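Local structure of NAD(P)H-FMN oxidoreductase (Bacillus subtilis, 5LVA) at residues E43-E55 with L74-W87. The protein binds flavin mononucleotide and, as expected from its family, probably acts as an NAD(P)H-dependent flavin or quinone reductase. Residues are numbered along the deposited sequence; the frame is centred on the assembly and turned at random.
Sequences EAIDVEKEQKLCE and LLKKWLDHVLLYGW
Gln51 and Trp87 are stacked, the amide lying 15° from the indole plane and Gln51 CG standing 3.3 Å from the centroid of the six-membered ring, almost on its normal, a CH-pi contact. With CG beside the backbone N and the chain extended beyond it, Gln51 runs across the indole face, and its NE2 donates to Val82 O at 3.1 Å, in the carbonyl plane; this satisfies a carbonyl in the last turn of helix 74-82. The indole's own donor, Trp87 NE1, gives 2.8 Å to Glu55 OE2, taken on the anti side of the carboxylate. Replacing Trp87 by alanine is likely to leave Glu55 OE2 without this donor and to remove the ring face against which the Gln51 amide lies. Helices 47-55 and 74-82 belong to the flavodoxin-like fold, preceding and following strand 59-65 of its parallel sheet, respectively, and they cross nearly perpendicularly (-88°). Where the helices meet, Trp78 NE1 donates to Glu50 OE1 at 3.1 Å with a nearly straight N-H···O, in the indole plane but from above the carboxylate plane. Glu50 OE1 also pairs with Arg34 and Glu50 OE2 with Tyr40 OH, so both oxygens of this buried carboxylate have partners. Cys54 SG sits at the edge of the same indole, 3.8 Å from Trp78 CH2, while Ile45 CD1 reaches Leu74 CD1 at 3.9 Å. At the more exposed margin of the contact, Lys77 NZ forms a salt bridge with Glu43 OE1 (3.2 Å), its hydrogen bond weak, and also donates to a water that bonds back to Glu43 O; a second water joins Ile45 O to His81 ND1.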
loop_
_atom_site.group_PDB
_atom_site.type_symbol
_atom_site.label_atom_id
_atom_site.label_comp_id
_atom_site.label_asym_id
_atom_site.label_seq_id
_atom_site.Cartn_x
_atom_site.Cartn_y
_atom_site.Cartn_z
ATOM N N GLU A 43 -14.784 -0.111 10.930
ATOM C CA GLU A 43 -14.363 0.883 9.930
ATOM C C GLU A 43 -14.501 2.326 10.403
ATOM O O GLU A 43 -14.547 3.236 9.589
ATOM C CB GLU A 43 -15.141 0.695 8.626
ATOM C CG GLU A 43 -14.713 -0.528 7.840
ATOM C CD GLU A 43 -15.639 -0.844 6.692
ATOM O OE1 GLU A 43 -16.829 -0.463 6.766
ATOM O OE2 GLU A 43 -15.190 -1.495 5.728
ATOM N N ALA A 44 -14.565 2.536 11.714
ATOM C CA ALA A 44 -14.614 3.887 12.258
ATOM C C ALA A 44 -13.202 4.379 12.512
ATOM O O ALA A 44 -12.587 4.002 13.488
ATOM C CB ALA A 44 -15.428 3.931 13.519
ATOM N N ILE A 45 -12.700 5.229 11.622
ATOM C CA ILE A 45 -11.287 5.581 11.605
ATOM C C ILE A 45 -10.986 6.767 12.507
ATOM O O ILE A 45 -11.724 7.735 12.540
ATOM C CB ILE A 45 -10.826 5.872 10.157
ATOM C CG1 ILE A 45 -10.982 4.612 9.304
ATOM C CG2 ILE A 45 -9.382 6.356 10.110
ATOM C CD1 ILE A 45 -10.501 4.751 7.885
ATOM N N ASP A 46 -9.910 6.659 13.267
ATOM C CA ASP A 46 -9.429 7.747 14.096
ATOM C C ASP A 46 -8.576 8.666 13.216
ATOM O O ASP A 46 -7.386 8.428 13.016
ATOM C CB ASP A 46 -8.636 7.185 15.278
ATOM C CG ASP A 46 -8.327 8.220 16.346
ATOM O OD1 ASP A 46 -8.029 9.381 16.005
ATOM O OD2 ASP A 46 -8.357 7.846 17.540
ATOM N N VAL A 47 -9.197 9.707 12.679
ATOM C CA VAL A 47 -8.557 10.533 11.672
ATOM C C VAL A 47 -7.272 11.168 12.190
ATOM O O VAL A 47 -6.233 11.097 11.545
ATOM C CB VAL A 47 -9.528 11.615 11.160
ATOM C CG1 VAL A 47 -8.819 12.610 10.265
ATOM C CG2 VAL A 47 -10.678 10.957 10.415
ATOM N N GLU A 48 -7.343 11.755 13.374
ATOM C CA GLU A 48 -6.205 12.451 13.949
ATOM C C GLU A 48 -5.047 11.504 14.193
ATOM O O GLU A 48 -3.897 11.855 13.971
ATOM C CB GLU A 48 -6.604 13.154 15.250
ATOM C CG GLU A 48 -5.502 13.995 15.842
ATOM C CD GLU A 48 -5.936 14.763 17.057
ATOM O OE1 GLU A 48 -6.910 14.341 17.703
ATOM O OE2 GLU A 48 -5.289 15.772 17.388
ATOM N N LYS A 49 -5.365 10.300 14.644
ATOM C CA LYS A 49 -4.365 9.272 14.880
ATOM C C LYS A 49 -3.614 8.941 13.601
ATOM O O LYS A 49 -2.386 8.899 13.587
ATOM C CB LYS A 49 -5.020 8.007 15.441
ATOM C CG LYS A 49 -4.029 6.894 15.776
ATOM C CD LYS A 49 -4.737 5.600 16.143
ATOM C CE LYS A 49 -3.752 4.447 16.203
ATOM N NZ LYS A 49 -4.438 3.121 16.335
ATOM N N GLU A 50 -4.369 8.715 12.530
ATOM C CA GLU A 50 -3.805 8.406 11.227
ATOM C C GLU A 50 -2.945 9.548 10.706
ATOM O O GLU A 50 -1.809 9.334 10.297
ATOM C CB GLU A 50 -4.914 8.098 10.232
ATOM C CG GLU A 50 -5.850 7.017 10.670
ATOM C CD GLU A 50 -5.150 5.712 10.912
ATOM O OE1 GLU A 50 -4.293 5.328 10.101
ATOM O OE2 GLU A 50 -5.459 5.070 11.929
ATOM N N GLN A 51 -3.493 10.756 10.722
ATOM C CA GLN A 51 -2.736 11.941 10.346
ATOM C C GLN A 51 -1.422 12.036 11.099
ATOM O O GLN A 51 -0.386 12.259 10.496
ATOM C CB GLN A 51 -3.554 13.206 10.586
ATOM C CG GLN A 51 -4.572 13.478 9.500
ATOM C CD GLN A 51 -5.378 14.717 9.762
ATOM O OE1 GLN A 51 -5.207 15.379 10.783
ATOM N NE2 GLN A 51 -6.270 15.036 8.851
ATOM N N LYS A 52 -1.467 11.849 12.414
ATOM C CA LYS A 52 -0.285 11.995 13.258
ATOM C C LYS A 52 0.782 10.965 12.952
ATOM O O LYS A 52 1.967 11.219 13.118
ATOM C CB LYS A 52 -0.665 11.898 14.726
ATOM C CG LYS A 52 -1.098 13.185 15.371
ATOM C CD LYS A 52 -1.537 12.888 16.799
ATOM C CE LYS A 52 -1.093 13.965 17.756
ATOM N NZ LYS A 52 0.307 14.400 17.463
ATOM N N LEU A 53 0.357 9.793 12.515
ATOM C CA LEU A 53 1.304 8.747 12.174
ATOM C C LEU A 53 1.991 9.046 10.856
ATOM O O LEU A 53 3.198 8.866 10.737
ATOM C CB LEU A 53 0.609 7.385 12.123
ATOM C CG LEU A 53 0.364 6.805 13.510
ATOM C CD1 LEU A 53 -0.584 5.614 13.480
ATOM C CD2 LEU A 53 1.680 6.428 14.122
ATOM N N CYS A 54 1.219 9.488 9.867
ATOM C CA CYS A 54 1.787 9.929 8.587
ATOM C C CYS A 54 2.841 11.003 8.821
ATOM O O CYS A 54 3.932 10.938 8.279
ATOM C CB CYS A 54 0.706 10.472 7.641
ATOM S SG CYS A 54 -0.536 9.287 7.080
ATOM N N GLU A 55 2.498 11.987 9.641
ATOM C CA GLU A 55 3.415 13.054 9.999
ATOM C C GLU A 55 4.753 12.547 10.548
ATOM O O GLU A 55 5.805 13.118 10.266
ATOM C CB GLU A 55 2.757 13.977 11.023
ATOM C CG GLU A 55 1.542 14.712 10.491
ATOM C CD GLU A 55 0.905 15.613 11.523
ATOM O OE1 GLU A 55 1.563 15.903 12.531
ATOM O OE2 GLU A 55 -0.253 16.023 11.337
ATOM N N LEU A 74 -11.681 -0.237 2.691
ATOM C CA LEU A 74 -11.270 0.522 3.868
ATOM C C LEU A 74 -10.180 1.538 3.519
ATOM O O LEU A 74 -10.085 2.600 4.131
ATOM C CB LEU A 74 -10.790 -0.413 4.973
ATOM C CG LEU A 74 -10.373 0.297 6.259
ATOM C CD1 LEU A 74 -11.486 1.195 6.765
ATOM C CD2 LEU A 74 -9.923 -0.683 7.311
ATOM N N LEU A 75 -9.369 1.217 2.522
ATOM C CA LEU A 75 -8.375 2.163 2.037
ATOM C C LEU A 75 -9.039 3.359 1.365
ATOM O O LEU A 75 -8.656 4.495 1.614
ATOM C CB LEU A 75 -7.399 1.488 1.080
ATOM C CG LEU A 75 -6.416 2.418 0.355
ATOM C CD1 LEU A 75 -5.707 3.350 1.313
ATOM C CD2 LEU A 75 -5.407 1.613 -0.425
ATOM N N LYS A 76 -10.047 3.107 0.539
ATOM C CA LYS A 76 -10.798 4.193 -0.088
ATOM C C LYS A 76 -11.405 5.135 0.952
ATOM O O LYS A 76 -11.331 6.356 0.814
ATOM C CB LYS A 76 -11.909 3.645 -0.985
ATOM C CG LYS A 76 -12.466 4.704 -1.916
ATOM C CD LYS A 76 -11.321 5.394 -2.632
ATOM C CE LYS A 76 -11.714 6.707 -3.244
ATOM N NZ LYS A 76 -12.032 7.796 -2.307
ATOM N N LYS A 77 -12.004 4.549 1.987
ATOM C CA LYS A 77 -12.529 5.297 3.120
ATOM C C LYS A 77 -11.432 6.030 3.885
ATOM O O LYS A 77 -11.625 7.154 4.339
ATOM C CB LYS A 77 -13.275 4.359 4.061
ATOM C CG LYS A 77 -14.009 5.053 5.166
ATOM C CD LYS A 77 -14.782 4.055 5.980
ATOM C CE LYS A 77 -16.004 3.587 5.245
ATOM N NZ LYS A 77 -16.813 2.681 6.113
ATOM N N TRP A 78 -10.278 5.388 4.016
ATOM C CA TRP A 78 -9.122 6.025 4.627
ATOM C C TRP A 78 -8.697 7.291 3.887
ATOM O O TRP A 78 -8.456 8.319 4.509
ATOM C CB TRP A 78 -7.954 5.051 4.688
ATOM C CG TRP A 78 -6.817 5.511 5.528
ATOM C CD1 TRP A 78 -6.572 5.167 6.823
ATOM C CD2 TRP A 78 -5.754 6.387 5.136
ATOM N NE1 TRP A 78 -5.431 5.779 7.262
ATOM C CE2 TRP A 78 -4.907 6.532 6.246
ATOM C CE3 TRP A 78 -5.434 7.061 3.953
ATOM C CZ2 TRP A 78 -3.761 7.323 6.211
ATOM C CZ3 TRP A 78 -4.301 7.851 3.925
ATOM C CH2 TRP A 78 -3.477 7.969 5.043
ATOM N N LEU A 79 -8.587 7.211 2.566
ATOM C CA LEU A 79 -8.225 8.379 1.769
ATOM C C LEU A 79 -9.240 9.485 1.975
ATOM O O LEU A 79 -8.883 10.616 2.278
ATOM C CB LEU A 79 -8.127 8.016 0.286
ATOM C CG LEU A 79 -7.111 6.932 -0.079
ATOM C CD1 LEU A 79 -7.295 6.481 -1.503
ATOM C CD2 LEU A 79 -5.678 7.399 0.152
ATOM N N ASP A 80 -10.509 9.138 1.826
ATOM C CA ASP A 80 -11.586 10.105 1.924
ATOM C C ASP A 80 -11.597 10.812 3.256
ATOM O O ASP A 80 -11.792 12.028 3.316
ATOM C CB ASP A 80 -12.938 9.426 1.703
ATOM C CG ASP A 80 -13.155 9.018 0.273
ATOM O OD1 ASP A 80 -12.284 9.322 -0.564
ATOM O OD2 ASP A 80 -14.190 8.391 -0.023
ATOM N N HIS A 81 -11.391 10.048 4.325
ATOM C CA HIS A 81 -11.591 10.565 5.665
ATOM C C HIS A 81 -10.351 11.199 6.262
ATOM O O HIS A 81 -10.460 12.111 7.077
ATOM C CB HIS A 81 -12.089 9.457 6.577
ATOM C CG HIS A 81 -13.489 9.031 6.289
ATOM N ND1 HIS A 81 -14.274 8.380 7.214
ATOM C CD2 HIS A 81 -14.248 9.160 5.176
ATOM C CE1 HIS A 81 -15.455 8.130 6.684
ATOM N NE2 HIS A 81 -15.465 8.591 5.449
ATOM N N VAL A 82 -9.176 10.728 5.856
ATOM C CA VAL A 82 -7.937 11.209 6.450
ATOM C C VAL A 82 -7.322 12.394 5.699
ATOM O O VAL A 82 -6.868 13.352 6.326
ATOM C CB VAL A 82 -6.904 10.069 6.560
ATOM C CG1 VAL A 82 -5.585 10.574 7.112
ATOM C CG2 VAL A 82 -7.443 8.952 7.451
ATOM N N LEU A 83 -7.329 12.350 4.368
ATOM C CA LEU A 83 -6.703 13.405 3.562
ATOM C C LEU A 83 -7.560 14.667 3.436
ATOM O O LEU A 83 -8.237 14.875 2.443
ATOM C CB LEU A 83 -6.371 12.869 2.175
ATOM C CG LEU A 83 -5.504 11.612 2.145
ATOM C CD1 LEU A 83 -5.452 11.071 0.756
ATOM C CD2 LEU A 83 -4.107 11.905 2.636
ATOM N N LEU A 84 -7.495 15.523 4.446
ATOM C CA LEU A 84 -8.427 16.641 4.543
ATOM C C LEU A 84 -7.831 18.003 4.192
ATOM O O LEU A 84 -6.616 18.199 4.242
ATOM C CB LEU A 84 -9.020 16.696 5.947
ATOM C CG LEU A 84 -9.810 15.462 6.373
ATOM C CD1 LEU A 84 -10.294 15.630 7.793
ATOM C CD2 LEU A 84 -10.978 15.226 5.462
ATOM N N TYR A 85 -8.724 18.921 3.827
ATOM C CA TYR A 85 -8.375 20.295 3.528
ATOM C C TYR A 85 -7.625 20.893 4.701
ATOM O O TYR A 85 -8.026 20.732 5.829
ATOM C CB TYR A 85 -9.635 21.116 3.219
ATOM C CG TYR A 85 -9.330 22.528 2.781
ATOM C CD1 TYR A 85 -9.048 23.526 3.707
ATOM C CD2 TYR A 85 -9.287 22.859 1.434
ATOM C CE1 TYR A 85 -8.743 24.807 3.305
ATOM C CE2 TYR A 85 -8.992 24.134 1.027
ATOM C CZ TYR A 85 -8.723 25.103 1.964
ATOM O OH TYR A 85 -8.431 26.380 1.544
ATOM N N GLY A 86 -6.532 21.586 4.438
ATOM C CA GLY A 86 -5.790 22.210 5.512
ATOM C C GLY A 86 -4.793 21.273 6.156
ATOM O O GLY A 86 -4.044 21.667 7.044
ATOM N N TRP A 87 -4.780 20.021 5.719
ATOM C CA TRP A 87 -3.789 19.088 6.221
ATOM C C TRP A 87 -3.015 18.452 5.088
ATOM O O TRP A 87 -1.793 18.498 5.050
ATOM C CB TRP A 87 -4.428 17.991 7.081
ATOM C CG TRP A 87 -3.375 17.076 7.649
ATOM C CD1 TRP A 87 -2.503 17.363 8.656
ATOM C CD2 TRP A 87 -3.068 15.743 7.226
ATOM N NE1 TRP A 87 -1.684 16.296 8.890
ATOM C CE2 TRP A 87 -2.007 15.291 8.021
ATOM C CE3 TRP A 87 -3.585 14.893 6.248
ATOM C CZ2 TRP A 87 -1.454 14.031 7.866
ATOM C CZ3 TRP A 87 -3.041 13.648 6.105
ATOM C CH2 TRP A 87 -1.992 13.224 6.912
HETATM O O HOH W 1 -17.539 4.109 8.661
HETATM O O HOH W 2 -13.261 8.665 10.021
HETATM O O HOH W 3 -14.017 6.822 9.046
#